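Local coordinates for protein delta toxin (Clostridium perfringens, PDB 2YGT) that probably oligomerises on target cell membranes and inserts a beta-barrel pore, acting as a haemolytic beta-pore-forming toxin, at residues 203-211 with 255-263. Numbering follows the deposited sequence.
Sequences YSGTSTTNF and YHIAWDTEW
Tyr203 and Glu262 bring their CA atoms closest, 5.4 Å apart, where the irregular loop 203-211 passes over a beta-hairpin: strand 241-259 turns at 260-262 into the antiparallel strand 263-282, and Asp260 N bonds Glu262 O across the turn. The contact packs the long loop between strand 170-177 and helix 219-222 onto the hairpin's turn end, away from the zinc sites. Farther along, Ser207 and Ile257 stand 7.1 Å apart between CA atoms, where the Trp263 ring and Ile257 side chain meet Ser207, partly through its backbone. Trp263 is central. Its NE1 donates to Ser204 O at 2.8 Å, a bent bond (134° at the hydrogen) that reaches the oxygen from above the carbonyl plane. One indole face receives the Asn210 amide, planes 31° apart, with Asn210 ND2 3.0 Å from Trp263 CD1; that ND2 is held by Ser201 O. Ile257 CD1 lies over the same face, while Trp259 CE3 packs on the opposite one. Ile257 CD1 also sits 3.9 Å above the Phe211 ring, near its rim. Phe211 meets Tyr255 rim to rim, Phe211 CE1 3.5 Å from Tyr255 CD2, planes at 63°. At the hairpin end Tyr203 CE1 lies 3.5 Å from Glu262 CB. A water 2.8 Å from Tyr203 OH, itself hydrogen-bonded to Tyr193 OH, donates to Glu262 OE1.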
loop_
_atom_site.group_PDB
_atom_site.type_symbol
_atom_site.label_atom_id
_atom_site.label_comp_id
_atom_site.label_asym_id
_atom_site.label_seq_id
_atom_site.Cartn_x
_atom_site.Cartn_y
_atom_site.Cartn_z
ATOM N N TYR A 203 21.427 29.945 -0.579
ATOM C CA TYR A 203 22.404 30.792 -1.253
ATOM C C TYR A 203 23.485 30.033 -2.024
ATOM O O TYR A 203 24.439 30.638 -2.507
ATOM C CB TYR A 203 23.050 31.743 -0.240
ATOM C CG TYR A 203 22.060 32.675 0.415
ATOM C CD1 TYR A 203 21.581 33.789 -0.262
ATOM C CD2 TYR A 203 21.591 32.434 1.699
ATOM C CE1 TYR A 203 20.667 34.643 0.323
ATOM C CE2 TYR A 203 20.675 33.283 2.295
ATOM C CZ TYR A 203 20.218 34.386 1.603
ATOM O OH TYR A 203 19.306 35.236 2.187
ATOM N N SER A 204 23.336 28.718 -2.147
ATOM C CA SER A 204 24.366 27.906 -2.796
ATOM C C SER A 204 23.799 26.960 -3.853
ATOM O O SER A 204 22.584 26.821 -3.996
ATOM C CB SER A 204 25.147 27.101 -1.752
ATOM O OG SER A 204 25.611 27.932 -0.700
ATOM N N GLY A 205 24.698 26.311 -4.588
ATOM C CA GLY A 205 24.320 25.288 -5.546
ATOM C C GLY A 205 23.841 25.809 -6.886
ATOM O O GLY A 205 23.659 27.013 -7.075
ATOM N N THR A 206 23.643 24.887 -7.823
ATOM C CA THR A 206 23.082 25.215 -9.126
ATOM C C THR A 206 21.618 24.780 -9.195
ATOM O O THR A 206 21.081 24.216 -8.238
ATOM C CB THR A 206 23.873 24.543 -10.267
ATOM O OG1 THR A 206 23.667 23.125 -10.226
ATOM C CG2 THR A 206 25.362 24.844 -10.135
ATOM N N SER A 207 20.982 25.033 -10.333
ATOM C CA SER A 207 19.555 24.777 -10.491
ATOM C C SER A 207 19.192 23.291 -10.402
ATOM O O SER A 207 18.028 22.946 -10.202
ATOM C CB SER A 207 19.049 25.375 -11.807
ATOM O OG SER A 207 19.716 24.800 -12.918
ATOM N N THR A 208 20.184 22.416 -10.546
ATOM C CA THR A 208 19.946 20.975 -10.456
ATOM C C THR A 208 20.778 20.335 -9.352
ATOM O O THR A 208 20.815 19.110 -9.217
ATOM C CB THR A 208 20.263 20.262 -11.783
ATOM O OG1 THR A 208 21.657 20.398 -12.082
ATOM C CG2 THR A 208 19.440 20.851 -12.914
ATOM N N THR A 209 21.435 21.173 -8.560
ATOM C CA THR A 209 22.353 20.707 -7.529
ATOM C C THR A 209 21.849 21.061 -6.128
ATOM O O THR A 209 22.351 20.552 -5.125
ATOM C CB THR A 209 23.772 21.291 -7.765
ATOM O OG1 THR A 209 24.481 20.454 -8.686
ATOM C CG2 THR A 209 24.563 21.388 -6.469
ATOM N N ASN A 210 20.830 21.911 -6.068
ATOM C CA ASN A 210 20.372 22.448 -4.793
ATOM C C ASN A 210 19.118 21.785 -4.209
ATOM O O ASN A 210 18.438 22.365 -3.359
ATOM C CB ASN A 210 20.164 23.956 -4.908
ATOM C CG ASN A 210 20.056 24.626 -3.562
ATOM O OD1 ASN A 210 20.799 24.306 -2.634
ATOM N ND2 ASN A 210 19.125 25.562 -3.443
ATOM N N PHE A 211 18.811 20.573 -4.658
ATOM C CA PHE A 211 17.723 19.815 -4.050
ATOM C C PHE A 211 18.251 18.929 -2.925
ATOM O O PHE A 211 19.386 18.456 -2.975
ATOM C CB PHE A 211 16.983 18.975 -5.094
ATOM C CG PHE A 211 16.234 19.793 -6.109
ATOM C CD1 PHE A 211 15.221 20.651 -5.717
ATOM C CD2 PHE A 211 16.536 19.694 -7.457
ATOM C CE1 PHE A 211 14.527 21.403 -6.648
ATOM C CE2 PHE A 211 15.845 20.442 -8.394
ATOM C CZ PHE A 211 14.840 21.297 -7.988
ATOM N N TYR A 255 8.366 20.488 -7.933
ATOM C CA TYR A 255 8.942 21.432 -6.987
ATOM C C TYR A 255 9.981 22.294 -7.698
ATOM O O TYR A 255 11.041 21.809 -8.092
ATOM C CB TYR A 255 9.570 20.691 -5.802
ATOM C CG TYR A 255 10.229 21.601 -4.786
ATOM C CD1 TYR A 255 9.468 22.319 -3.871
ATOM C CD2 TYR A 255 11.611 21.743 -4.745
ATOM C CE1 TYR A 255 10.068 23.156 -2.946
ATOM C CE2 TYR A 255 12.219 22.572 -3.824
ATOM C CZ TYR A 255 11.445 23.276 -2.927
ATOM O OH TYR A 255 12.049 24.100 -2.010
ATOM N N HIS A 256 9.656 23.570 -7.878
ATOM C CA HIS A 256 10.535 24.506 -8.570
ATOM C C HIS A 256 11.370 25.315 -7.590
ATOM O O HIS A 256 10.856 25.807 -6.586
ATOM C CB HIS A 256 9.711 25.485 -9.413
ATOM C CG HIS A 256 9.046 24.862 -10.602
ATOM N ND1 HIS A 256 9.248 25.314 -11.888
ATOM C CD2 HIS A 256 8.181 23.825 -10.698
ATOM C CE1 HIS A 256 8.537 24.581 -12.727
ATOM N NE2 HIS A 256 7.881 23.670 -12.030
ATOM N N ILE A 257 12.659 25.450 -7.883
ATOM C CA ILE A 257 13.473 26.474 -7.236
ATOM C C ILE A 257 13.908 27.507 -8.272
ATOM O O ILE A 257 14.352 27.156 -9.366
ATOM C CB ILE A 257 14.706 25.892 -6.503
ATOM C CG1 ILE A 257 15.575 25.076 -7.463
ATOM C CG2 ILE A 257 14.267 25.055 -5.312
ATOM C CD1 ILE A 257 16.887 24.625 -6.857
ATOM N N ALA A 258 13.753 28.780 -7.928
ATOM C CA ALA A 258 14.105 29.868 -8.830
ATOM C C ALA A 258 14.951 30.896 -8.097
ATOM O O ALA A 258 14.622 31.304 -6.984
ATOM C CB ALA A 258 12.850 30.516 -9.395
ATOM N N TRP A 259 16.044 31.310 -8.727
ATOM C CA TRP A 259 16.976 32.238 -8.104
ATOM C C TRP A 259 16.661 33.692 -8.443
ATOM O O TRP A 259 16.640 34.078 -9.609
ATOM C CB TRP A 259 18.413 31.913 -8.518
ATOM C CG TRP A 259 19.424 32.838 -7.916
ATOM C CD1 TRP A 259 19.879 34.010 -8.443
ATOM C CD2 TRP A 259 20.109 32.671 -6.664
ATOM N NE1 TRP A 259 20.802 34.581 -7.603
ATOM C CE2 TRP A 259 20.962 33.779 -6.504
ATOM C CE3 TRP A 259 20.083 31.687 -5.669
ATOM C CZ2 TRP A 259 21.783 33.936 -5.387
ATOM C CZ3 TRP A 259 20.900 31.845 -4.558
ATOM C CH2 TRP A 259 21.738 32.962 -4.427
ATOM N N ASP A 260 16.410 34.489 -7.411
ATOM C CA ASP A 260 16.292 35.932 -7.560
ATOM C C ASP A 260 17.607 36.537 -7.087
ATOM O O ASP A 260 18.501 36.802 -7.888
ATOM C CB ASP A 260 15.121 36.467 -6.736
ATOM C CG ASP A 260 14.759 37.896 -7.093
ATOM O OD1 ASP A 260 15.383 38.454 -8.021
ATOM O OD2 ASP A 260 13.850 38.459 -6.446
ATOM N N THR A 261 17.716 36.754 -5.781
ATOM C CA THR A 261 19.005 37.022 -5.150
ATOM C C THR A 261 19.194 35.981 -4.051
ATOM O O THR A 261 20.028 36.119 -3.156
ATOM C CB THR A 261 19.087 38.451 -4.582
ATOM O OG1 THR A 261 17.995 38.674 -3.683
ATOM C CG2 THR A 261 19.019 39.464 -5.713
ATOM N N GLU A 262 18.385 34.933 -4.146
ATOM C CA GLU A 262 18.438 33.784 -3.259
ATOM C C GLU A 262 17.525 32.748 -3.888
ATOM O O GLU A 262 16.763 33.068 -4.802
ATOM C CB GLU A 262 17.932 34.137 -1.861
ATOM C CG GLU A 262 16.446 34.462 -1.809
ATOM C CD GLU A 262 16.143 35.869 -2.284
ATOM O OE1 GLU A 262 16.604 36.828 -1.628
ATOM O OE2 GLU A 262 15.443 36.016 -3.308
ATOM N N TRP A 263 17.595 31.509 -3.418
ATOM C CA TRP A 263 16.684 30.490 -3.920
ATOM C C TRP A 263 15.299 30.671 -3.312
ATOM O O TRP A 263 15.159 30.860 -2.104
ATOM C CB TRP A 263 17.217 29.081 -3.645
ATOM C CG TRP A 263 18.357 28.688 -4.536
ATOM C CD1 TRP A 263 19.647 28.453 -4.161
ATOM C CD2 TRP A 263 18.310 28.495 -5.955
ATOM N NE1 TRP A 263 20.407 28.119 -5.257
ATOM C CE2 TRP A 263 19.609 28.138 -6.371
ATOM C CE3 TRP A 263 17.297 28.584 -6.915
ATOM C CZ2 TRP A 263 19.921 27.874 -7.705
ATOM C CZ3 TRP A 263 17.609 28.321 -8.234
ATOM C CH2 TRP A 263 18.908 27.971 -8.617
HETATM O O HOH W 1 18.118 37.204 0.665
#